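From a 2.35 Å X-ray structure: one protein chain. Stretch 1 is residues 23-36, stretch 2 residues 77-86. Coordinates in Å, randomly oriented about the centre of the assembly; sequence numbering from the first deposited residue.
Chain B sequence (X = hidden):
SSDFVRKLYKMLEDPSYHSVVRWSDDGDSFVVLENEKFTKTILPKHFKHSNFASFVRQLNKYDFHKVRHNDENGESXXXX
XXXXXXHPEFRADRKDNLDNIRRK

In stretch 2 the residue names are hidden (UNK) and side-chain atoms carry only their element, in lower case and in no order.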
# COMPACT_ATOMS: atom_id res chain seq x y z
N TRP B 23 -2.71 12.25 16.04
CA TRP B 23 -3.59 13.35 15.64
C TRP B 23 -2.76 14.48 15.03
O TRP B 23 -1.63 14.73 15.45
CB TRP B 23 -4.35 13.93 16.84
CG TRP B 23 -5.38 13.03 17.46
CD1 TRP B 23 -5.25 12.32 18.62
CD2 TRP B 23 -6.69 12.75 16.96
NE1 TRP B 23 -6.40 11.60 18.87
CE2 TRP B 23 -7.30 11.85 17.87
CE3 TRP B 23 -7.41 13.16 15.84
CZ2 TRP B 23 -8.59 11.36 17.68
CZ3 TRP B 23 -8.70 12.68 15.65
CH2 TRP B 23 -9.28 11.79 16.58
N SER B 24 -3.34 15.16 14.06
CA SER B 24 -2.76 16.38 13.53
C SER B 24 -2.81 17.43 14.62
O SER B 24 -3.76 17.47 15.39
CB SER B 24 -3.54 16.87 12.31
OG SER B 24 -4.70 17.57 12.69
N ASP B 25 -1.79 18.28 14.66
CA ASP B 25 -1.65 19.33 15.68
C ASP B 25 -2.98 19.98 16.08
O ASP B 25 -3.28 20.12 17.28
CB ASP B 25 -0.68 20.41 15.17
CG ASP B 25 0.64 19.82 14.69
OD1 ASP B 25 1.34 19.18 15.51
OD2 ASP B 25 0.95 19.98 13.49
N ASP B 26 -3.77 20.37 15.08
CA ASP B 26 -5.13 20.88 15.29
C ASP B 26 -5.94 19.93 16.15
O ASP B 26 -6.46 20.32 17.19
CB ASP B 26 -5.85 21.05 13.94
CG ASP B 26 -5.43 22.30 13.19
OD1 ASP B 26 -4.54 23.04 13.68
OD2 ASP B 26 -6.00 22.56 12.10
N GLY B 27 -6.01 18.68 15.71
CA GLY B 27 -6.83 17.66 16.37
C GLY B 27 -8.05 17.27 15.56
O GLY B 27 -8.89 16.50 16.02
N ASP B 28 -8.13 17.80 14.34
CA ASP B 28 -9.29 17.63 13.46
C ASP B 28 -9.04 16.63 12.33
O ASP B 28 -9.97 16.30 11.57
CB ASP B 28 -9.73 18.99 12.90
CG ASP B 28 -8.57 19.80 12.30
OD1 ASP B 28 -7.52 19.21 11.95
OD2 ASP B 28 -8.72 21.04 12.18
N SER B 29 -7.79 16.17 12.20
CA SER B 29 -7.39 15.07 11.32
C SER B 29 -6.29 14.24 12.00
O SER B 29 -5.74 14.67 13.02
CB SER B 29 -6.88 15.60 9.97
OG SER B 29 -5.66 16.30 10.12
N PHE B 30 -5.99 13.06 11.45
CA PHE B 30 -4.91 12.22 11.96
C PHE B 30 -3.91 11.88 10.86
O PHE B 30 -4.21 11.98 9.67
CB PHE B 30 -5.44 10.95 12.65
CG PHE B 30 -5.87 9.87 11.70
CD1 PHE B 30 -5.00 8.83 11.38
CD2 PHE B 30 -7.13 9.89 11.14
CE1 PHE B 30 -5.38 7.84 10.49
CE2 PHE B 30 -7.52 8.89 10.26
CZ PHE B 30 -6.65 7.87 9.93
N VAL B 31 -2.71 11.49 11.29
CA VAL B 31 -1.60 11.21 10.39
C VAL B 31 -1.07 9.82 10.64
O VAL B 31 -0.87 9.44 11.79
CB VAL B 31 -0.44 12.19 10.64
CG1 VAL B 31 0.63 12.03 9.57
CG2 VAL B 31 -0.95 13.62 10.68
N VAL B 32 -0.86 9.05 9.57
CA VAL B 32 -0.15 7.77 9.62
C VAL B 32 1.13 7.91 8.81
O VAL B 32 1.11 8.40 7.68
CB VAL B 32 -1.00 6.61 9.06
CG1 VAL B 32 -0.18 5.32 9.01
CG2 VAL B 32 -2.25 6.40 9.90
N LEU B 33 2.24 7.46 9.38
CA LEU B 33 3.57 7.79 8.87
C LEU B 33 4.55 6.72 9.33
O LEU B 33 4.49 6.30 10.48
CB LEU B 33 4.00 9.16 9.40
CG LEU B 33 5.46 9.60 9.29
CD1 LEU B 33 5.93 9.53 7.85
CD2 LEU B 33 5.65 11.00 9.87
N GLU B 34 5.43 6.27 8.44
CA GLU B 34 6.35 5.15 8.72
C GLU B 34 5.55 3.86 8.52
O GLU B 34 5.31 3.09 9.47
CB GLU B 34 6.98 5.23 10.12
CG GLU B 34 8.22 4.36 10.33
CD GLU B 34 8.84 4.54 11.72
OE1 GLU B 34 8.97 3.54 12.45
OE2 GLU B 34 9.20 5.69 12.07
N ASN B 35 5.15 3.65 7.27
CA ASN B 35 4.32 2.51 6.89
C ASN B 35 4.91 1.16 7.29
O ASN B 35 4.17 0.21 7.53
CB ASN B 35 4.03 2.57 5.39
CG ASN B 35 2.99 3.61 5.03
OD1 ASN B 35 2.38 3.54 3.97
ND2 ASN B 35 2.78 4.59 5.92
N GLU B 36 6.22 1.08 7.38
CA GLU B 36 6.88 -0.12 7.88
C GLU B 36 6.27 -0.56 9.20
O GLU B 36 5.67 -1.62 9.29
CB GLU B 36 8.38 0.13 8.08
CG GLU B 36 9.20 0.17 6.80
CD GLU B 36 9.02 1.44 5.98
OE1 GLU B 36 8.57 1.33 4.81
OE2 GLU B 36 9.32 2.54 6.51
N UNK B 77 5.02 17.62 4.12
CA UNK B 77 3.79 17.59 4.93
C UNK B 77 4.09 17.42 6.43
O UNK B 77 4.21 18.42 7.15
c UNK B 77 3.00 16.41 4.33
c UNK B 77 5.11 16.47 3.20
c UNK B 77 4.03 15.55 3.67
N UNK B 78 4.22 16.17 6.89
CA UNK B 78 4.58 15.84 8.28
C UNK B 78 5.91 15.10 8.28
O UNK B 78 6.90 15.58 8.84
c UNK B 78 0.36 17.21 10.81
c UNK B 78 1.33 16.26 8.84
c UNK B 78 3.50 14.97 8.92
c UNK B 78 2.39 15.75 9.58
c UNK B 78 1.41 16.72 11.57
o UNK B 78 -0.63 17.93 11.43
c UNK B 78 2.41 16.00 10.95
c UNK B 78 0.32 16.99 9.44
N UNK B 79 5.90 13.92 7.67
CA UNK B 79 7.11 13.18 7.34
C UNK B 79 7.18 13.05 5.83
O UNK B 79 6.69 13.92 5.10
N UNK B 80 7.78 11.96 5.36
CA UNK B 80 7.94 11.72 3.92
C UNK B 80 6.75 10.94 3.37
O UNK B 80 6.02 11.42 2.49
n UNK B 80 13.42 11.76 2.11
c UNK B 80 13.06 13.04 2.14
c UNK B 80 9.24 10.95 3.66
n UNK B 80 11.78 13.40 2.21
c UNK B 80 10.48 11.83 3.62
n UNK B 80 14.00 13.98 2.11
c UNK B 80 10.65 12.48 2.25
N UNK B 81 6.58 9.73 3.89
CA UNK B 81 5.48 8.85 3.52
C UNK B 81 4.38 8.97 4.57
O UNK B 81 4.00 7.99 5.23
c UNK B 81 5.97 7.40 3.41
o UNK B 81 7.00 6.27 1.56
o UNK B 81 8.02 8.05 2.36
c UNK B 81 7.07 7.23 2.37
N UNK B 82 3.88 10.19 4.73
CA UNK B 82 2.84 10.50 5.69
C UNK B 82 1.51 10.60 4.97
O UNK B 82 1.37 11.33 3.98
c UNK B 82 3.16 11.79 6.41
N UNK B 83 0.53 9.86 5.47
CA UNK B 83 -0.82 9.85 4.94
C UNK B 83 -1.71 10.52 5.96
O UNK B 83 -1.71 10.13 7.12
c UNK B 83 0.77 7.45 3.57
c UNK B 83 -1.65 5.87 0.06
c UNK B 83 -0.57 7.70 3.65
c UNK B 83 -2.70 6.43 0.79
c UNK B 83 -2.47 7.06 1.99
c UNK B 83 -0.35 5.92 0.51
c UNK B 83 -0.12 6.56 1.73
c UNK B 83 -1.16 7.13 2.48
n UNK B 83 1.05 6.77 2.41
c UNK B 83 -1.28 8.40 4.74
N UNK B 84 -2.46 11.53 5.53
CA UNK B 84 -3.36 12.24 6.44
C UNK B 84 -4.80 12.07 6.00
O UNK B 84 -5.11 12.28 4.83
c UNK B 84 -3.38 15.95 7.60
o UNK B 84 -3.88 16.65 8.51
o UNK B 84 -2.62 16.41 6.73
c UNK B 84 -3.01 13.72 6.46
c UNK B 84 -3.73 14.48 7.56
N UNK B 85 -5.68 11.69 6.94
CA UNK B 85 -7.10 11.52 6.65
C UNK B 85 -7.98 12.35 7.55
O UNK B 85 -7.62 12.64 8.69
c UNK B 85 -6.87 8.08 3.65
c UNK B 85 -7.48 8.89 4.58
c UNK B 85 -5.60 8.63 6.04
c UNK B 85 -6.85 9.17 5.78
c UNK B 85 -5.62 7.55 3.92
c UNK B 85 -4.98 7.82 5.11
c UNK B 85 -7.50 10.06 6.79
N UNK B 86 -9.16 12.70 7.03
CA UNK B 86 -10.05 13.63 7.71
C UNK B 86 -11.53 13.26 7.56
O UNK B 86 -12.02 12.99 6.46
c UNK B 86 -9.95 17.51 7.51
c UNK B 86 -9.53 18.54 8.56
c UNK B 86 -9.83 15.04 7.18
n UNK B 86 -8.55 19.52 8.02
c UNK B 86 -10.28 16.15 8.11

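Position 77 has three side-chain carbons that close a ring onto the backbone N and touch nothing on stretch 1. This is P77, and the contact gives no reason for its type.

At position 78 one carbon leads to a six-carbon ring bearing an oxygen; one ring face lies against V31 CG2 and the oxygen nears D25. This is Y78. V31 CG2 lies 3.7 Å from the ring centroid, almost on the ring normal, a CH-pi contact, and D25 N gives a weak hydrogen bond to Y78 OH (3.4 Å), so tyrosine's flat apolar surface and polar tip are both used.

Position 79 has no side-chain atoms, and its CA lies 3.6 Å from L33 CD2. It is G79: an ideal CB would come within 2.5 Å of that methyl, a clash.

Position 80 carries three carbons, a nitrogen, then a carbon with two more nitrogens, the end leading away from stretch 1. This is R80, exposed, as suits a guanidinium.

At position 81 there are two carbons, the second holding two oxygens; the closest contact is made by the backbone O, 3.6 Å from L33 CD1. This is D81, whose carboxylate is hydrogen-bonded elsewhere in the structure.

Position 82 has a single carbon, CB, 3.9 Å from L33 CD1 and 4.1 Å from V31 CG1. It is A82, a small methyl that fits against two larger side chains.

Position 83 has one carbon, then fused five- and six-membered rings with one nitrogen, their edge toward V32 O. This is W83, whose wide apolar ring covers the strand on the side of V32.

Position 84 has three carbons, the third carrying two oxygens, one of them close to the S29 hydroxyl. This is E84; its extended chain lets S29 OG donate to E84 OE2 at a very short 2.4 Å.

Position 85 has one carbon and a plain six-carbon ring, with CB 3.7 Å from F30 CE2. It is F85, apolar and buried beside F30; the rings are near parallel but slid apart.

Position 86 has four carbons in a row ending in nitrogen, running by D28 and S29. This is K86: its long aliphatic chain passes D28 (K86 CG to D28 O 3.5 Å), while the exposed NZ stands 4.1 Å from D28 OD1, beyond salt-bridge range.

The contact is an antiparallel strand pair. F30 and F85 exchange N-H...O bonds (F85 N to F30 O 3.1 Å), as do V32 and W83 (W83 N to V32 O 2.7 Å). Alternation puts F30, V32, W83 and F85 on one face, V31 and E84 on the other.

Stretch 2 (77-86) PYGRDAWEFK
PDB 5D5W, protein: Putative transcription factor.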